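Local coordinates for putative transcriptional regulator (MarR/EmrR family) (Acinetobacter sp. ADP1, PDB 3NRV), which probably binds DNA as a dimeric winged-helix transcription factor of the MarR family and so probably regulates transcription, at residues S29-Q34 against S112-E117. Sequence-based numbering, arbitrary orientation.
Sequences STAYTQ and SDFAIE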
ATOM      1  N   SER C  29      -4.248  -0.340  -9.300  1.00 23.17           N
ATOM      2  CA  SER C  29      -3.579  -1.339 -10.105  1.00 27.79           C
ATOM      3  C   SER C  29      -4.280  -1.409 -11.469  1.00 33.89           C
ATOM      4  O   SER C  29      -3.639  -1.315 -12.518  1.00 32.05           O
ATOM      5  CB  SER C  29      -3.608  -2.695  -9.405  1.00 29.50           C
ATOM      6  OG  SER C  29      -2.966  -3.698 -10.186  1.00 29.39           O
ATOM      7  N   THR C  30      -5.604  -1.520 -11.451  1.00 31.69           N
ATOM      8  CA  THR C  30      -6.367  -1.576 -12.693  1.00 27.70           C
ATOM      9  C   THR C  30      -6.184  -0.294 -13.486  1.00 30.81           C
ATOM     10  O   THR C  30      -5.933  -0.336 -14.684  1.00 31.94           O
ATOM     11  CB  THR C  30      -7.872  -1.754 -12.429  1.00 33.34           C
ATOM     12  OG1 THR C  30      -8.092  -3.011 -11.797  1.00 36.05           O
ATOM     13  CG2 THR C  30      -8.656  -1.731 -13.746  1.00 38.98           C
ATOM     14  N   ALA C  31      -6.318   0.846 -12.815  1.00 26.55           N
ATOM     15  CA  ALA C  31      -6.298   2.134 -13.505  1.00 28.59           C
ATOM     16  C   ALA C  31      -4.979   2.369 -14.230  1.00 31.85           C
ATOM     17  O   ALA C  31      -4.970   2.665 -15.430  1.00 27.29           O
ATOM     18  CB  ALA C  31      -6.597   3.275 -12.537  1.00 25.90           C
ATOM     19  N   TYR C  32      -3.867   2.233 -13.508  1.00 25.43           N
ATOM     20  CA  TYR C  32      -2.551   2.446 -14.109  1.00 26.11           C
ATOM     21  C   TYR C  32      -2.243   1.425 -15.172  1.00 29.05           C
ATOM     22  O   TYR C  32      -1.618   1.746 -16.186  1.00 26.83           O
ATOM     23  CB  TYR C  32      -1.436   2.466 -13.044  1.00 26.19           C
ATOM     24  CG  TYR C  32      -1.437   3.779 -12.294  1.00 24.74           C
ATOM     25  CD1 TYR C  32      -2.070   3.903 -11.069  1.00 23.69           C
ATOM     26  CD2 TYR C  32      -0.840   4.909 -12.842  1.00 25.28           C
ATOM     27  CE1 TYR C  32      -2.089   5.127 -10.391  1.00 24.40           C
ATOM     28  CE2 TYR C  32      -0.859   6.132 -12.178  1.00 23.52           C
ATOM     29  CZ  TYR C  32      -1.486   6.235 -10.967  1.00 26.08           C
ATOM     30  OH  TYR C  32      -1.519   7.448 -10.322  1.00 25.82           O
ATOM     31  N   THR C  33      -2.667   0.191 -14.948  1.00 25.82           N
ATOM     32  CA  THR C  33      -2.393  -0.845 -15.937  1.00 31.09           C
ATOM     33  C   THR C  33      -3.123  -0.555 -17.244  1.00 32.47           C
ATOM     34  O   THR C  33      -2.544  -0.665 -18.320  1.00 32.16           O
ATOM     35  CB  THR C  33      -2.750  -2.251 -15.434  1.00 29.07           C
ATOM     36  OG1 THR C  33      -1.811  -2.639 -14.422  1.00 30.77           O
ATOM     37  CG2 THR C  33      -2.657  -3.257 -16.585  1.00 32.80           C
ATOM     38  N   GLN C  34      -4.383  -0.154 -17.142  1.00 33.00           N
ATOM     39  CA  GLN C  34      -5.193   0.097 -18.335  1.00 34.17           C
ATOM     40  C   GLN C  34      -4.800   1.383 -19.045  1.00 39.76           C
ATOM     41  O   GLN C  34      -4.908   1.484 -20.267  1.00 35.71           O
ATOM     42  CB  GLN C  34      -6.682   0.129 -17.974  1.00 38.45           C
ATOM     43  CG  GLN C  34      -7.219  -1.257 -17.627  1.00 47.47           C
ATOM     44  CD  GLN C  34      -8.722  -1.279 -17.423  1.00 67.99           C
ATOM     45  OE1 GLN C  34      -9.349  -0.238 -17.214  1.00 66.71           O
ATOM     46  NE2 GLN C  34      -9.309  -2.476 -17.473  1.00 64.17           N
ATOM     47  N   SER C 112       1.751  11.562 -14.046  1.00 31.95           N
ATOM     48  CA  SER C 112       1.587  12.337 -12.817  1.00 28.95           C
ATOM     49  C   SER C 112       0.272  13.127 -12.840  1.00 31.89           C
ATOM     50  O   SER C 112      -0.371  13.299 -11.811  1.00 28.49           O
ATOM     51  CB  SER C 112       2.798  13.243 -12.551  1.00 35.32           C
ATOM     52  OG  SER C 112       3.056  14.094 -13.645  1.00 31.54           O
ATOM     53  N   ASP C 113      -0.160  13.565 -14.021  1.00 34.11           N
ATOM     54  CA  ASP C 113      -1.449  14.257 -14.131  1.00 32.45           C
ATOM     55  C   ASP C 113      -2.613  13.378 -13.668  1.00 27.94           C
ATOM     56  O   ASP C 113      -3.540  13.837 -13.004  1.00 30.89           O
ATOM     57  CB  ASP C 113      -1.692  14.678 -15.572  1.00 42.82           C
ATOM     58  CG  ASP C 113      -0.574  15.529 -16.115  1.00 48.70           C
ATOM     59  OD1 ASP C 113      -0.158  16.462 -15.404  1.00 45.40           O
ATOM     60  OD2 ASP C 113      -0.109  15.262 -17.241  1.00 49.42           O
ATOM     61  N   PHE C 114      -2.544  12.111 -14.038  1.00 31.03           N
ATOM     62  CA  PHE C 114      -3.529  11.122 -13.652  1.00 29.08           C
ATOM     63  C   PHE C 114      -3.484  10.880 -12.136  1.00 30.12           C
ATOM     64  O   PHE C 114      -4.526  10.803 -11.488  1.00 28.29           O
ATOM     65  CB  PHE C 114      -3.241   9.856 -14.441  1.00 29.99           C
ATOM     66  CG  PHE C 114      -4.231   8.743 -14.238  1.00 28.80           C
ATOM     67  CD1 PHE C 114      -5.533   8.846 -14.707  1.00 32.49           C
ATOM     68  CD2 PHE C 114      -3.833   7.559 -13.641  1.00 29.75           C
ATOM     69  CE1 PHE C 114      -6.435   7.788 -14.555  1.00 37.83           C
ATOM     70  CE2 PHE C 114      -4.730   6.493 -13.493  1.00 33.62           C
ATOM     71  CZ  PHE C 114      -6.033   6.614 -13.950  1.00 32.95           C
ATOM     72  N   ALA C 115      -2.278  10.786 -11.574  1.00 25.91           N
ATOM     73  CA  ALA C 115      -2.108  10.635 -10.128  1.00 28.41           C
ATOM     74  C   ALA C 115      -2.724  11.828  -9.385  1.00 26.29           C
ATOM     75  O   ALA C 115      -3.386  11.676  -8.352  1.00 23.70           O
ATOM     76  CB  ALA C 115      -0.613  10.504  -9.779  1.00 25.62           C
ATOM     77  N   ILE C 116      -2.503  13.017  -9.923  1.00 24.35           N
ATOM     78  CA  ILE C 116      -3.007  14.234  -9.306  1.00 25.85           C
ATOM     79  C   ILE C 116      -4.530  14.266  -9.326  1.00 25.40           C
ATOM     80  O   ILE C 116      -5.161  14.617  -8.327  1.00 29.96           O
ATOM     81  CB  ILE C 116      -2.398  15.486  -9.994  1.00 30.55           C
ATOM     82  CG1 ILE C 116      -0.942  15.651  -9.557  1.00 30.77           C
ATOM     83  CG2 ILE C 116      -3.177  16.750  -9.643  1.00 30.75           C
ATOM     84  CD1 ILE C 116      -0.118  16.472 -10.536  1.00 40.77           C
ATOM     85  N   GLU C 117      -5.118  13.864 -10.446  1.00 28.04           N
ATOM     86  CA  GLU C 117      -6.573  13.789 -10.537  1.00 28.62           C
ATOM     87  C   GLU C 117      -7.185  12.761  -9.587  1.00 28.52           C
ATOM     88  O   GLU C 117      -8.216  13.025  -8.972  1.00 27.12           O
ATOM     89  CB  GLU C 117      -7.036  13.585 -11.987  1.00 36.49           C
ATOM     90  CG  GLU C 117      -6.923  14.867 -12.806  0.27 35.78           C
ATOM     91  CD  GLU C 117      -7.451  16.090 -12.054  0.28 40.05           C
ATOM     92  OE1 GLU C 117      -8.675  16.157 -11.804  0.46 41.10           O
ATOM     93  OE2 GLU C 117      -6.642  16.985 -11.711  0.52 41.09           O
TER
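Phe114 and Tyr32 meet as a T-shaped aromatic pair between helices 13-36 and 102-122 of a MarR-type winged-helix subunit. The edge of Phe114 points at the face of Tyr32, with the planes inclined at 85° and the ring centroids 5.2 Å apart. The two short segments run nearly antiparallel, at 153° between their N-to-C directions, and their axes come no nearer than 11.7 Å, a gap bridged by side chains.

Tyr32 can be followed outward. Its CB does not aim at helix 102-122, but CG lies anti to the carbonyl carbon (chi1 -76°), and from there the ring extends across the gap. CD2 only grazes Phe114; farther out, CE2 lies 3.6 Å from Phe114 CD2, and CZ 3.8 Å from that same atom. Phe114 CE2 sits over the centre of the tyrosine ring, 4.0 Å above its plane. Trp43 of helix 40-51 also stacks with Tyr32, tying this pair to the next helix in the chain.

Phe114 comes the opposite way, its CG anti to the backbone N, and the two side chains overlap alongside one another, each pointing toward the other's helix. The edge of its ring also meets a methyl group: Ala31 CB lies close to the phenylalanine plane, 3.7 Å from Phe114 CZ. Both contacts are therefore made at the ring's edge.

Ala115 also packs on Ile7 of the second subunit, as does Ile116, which brings the contact to the dimer interface. At the far end of the tyrosine, the phenolic OH of Tyr32 ends against Ala115, 3.2 Å from both its CA and its CB.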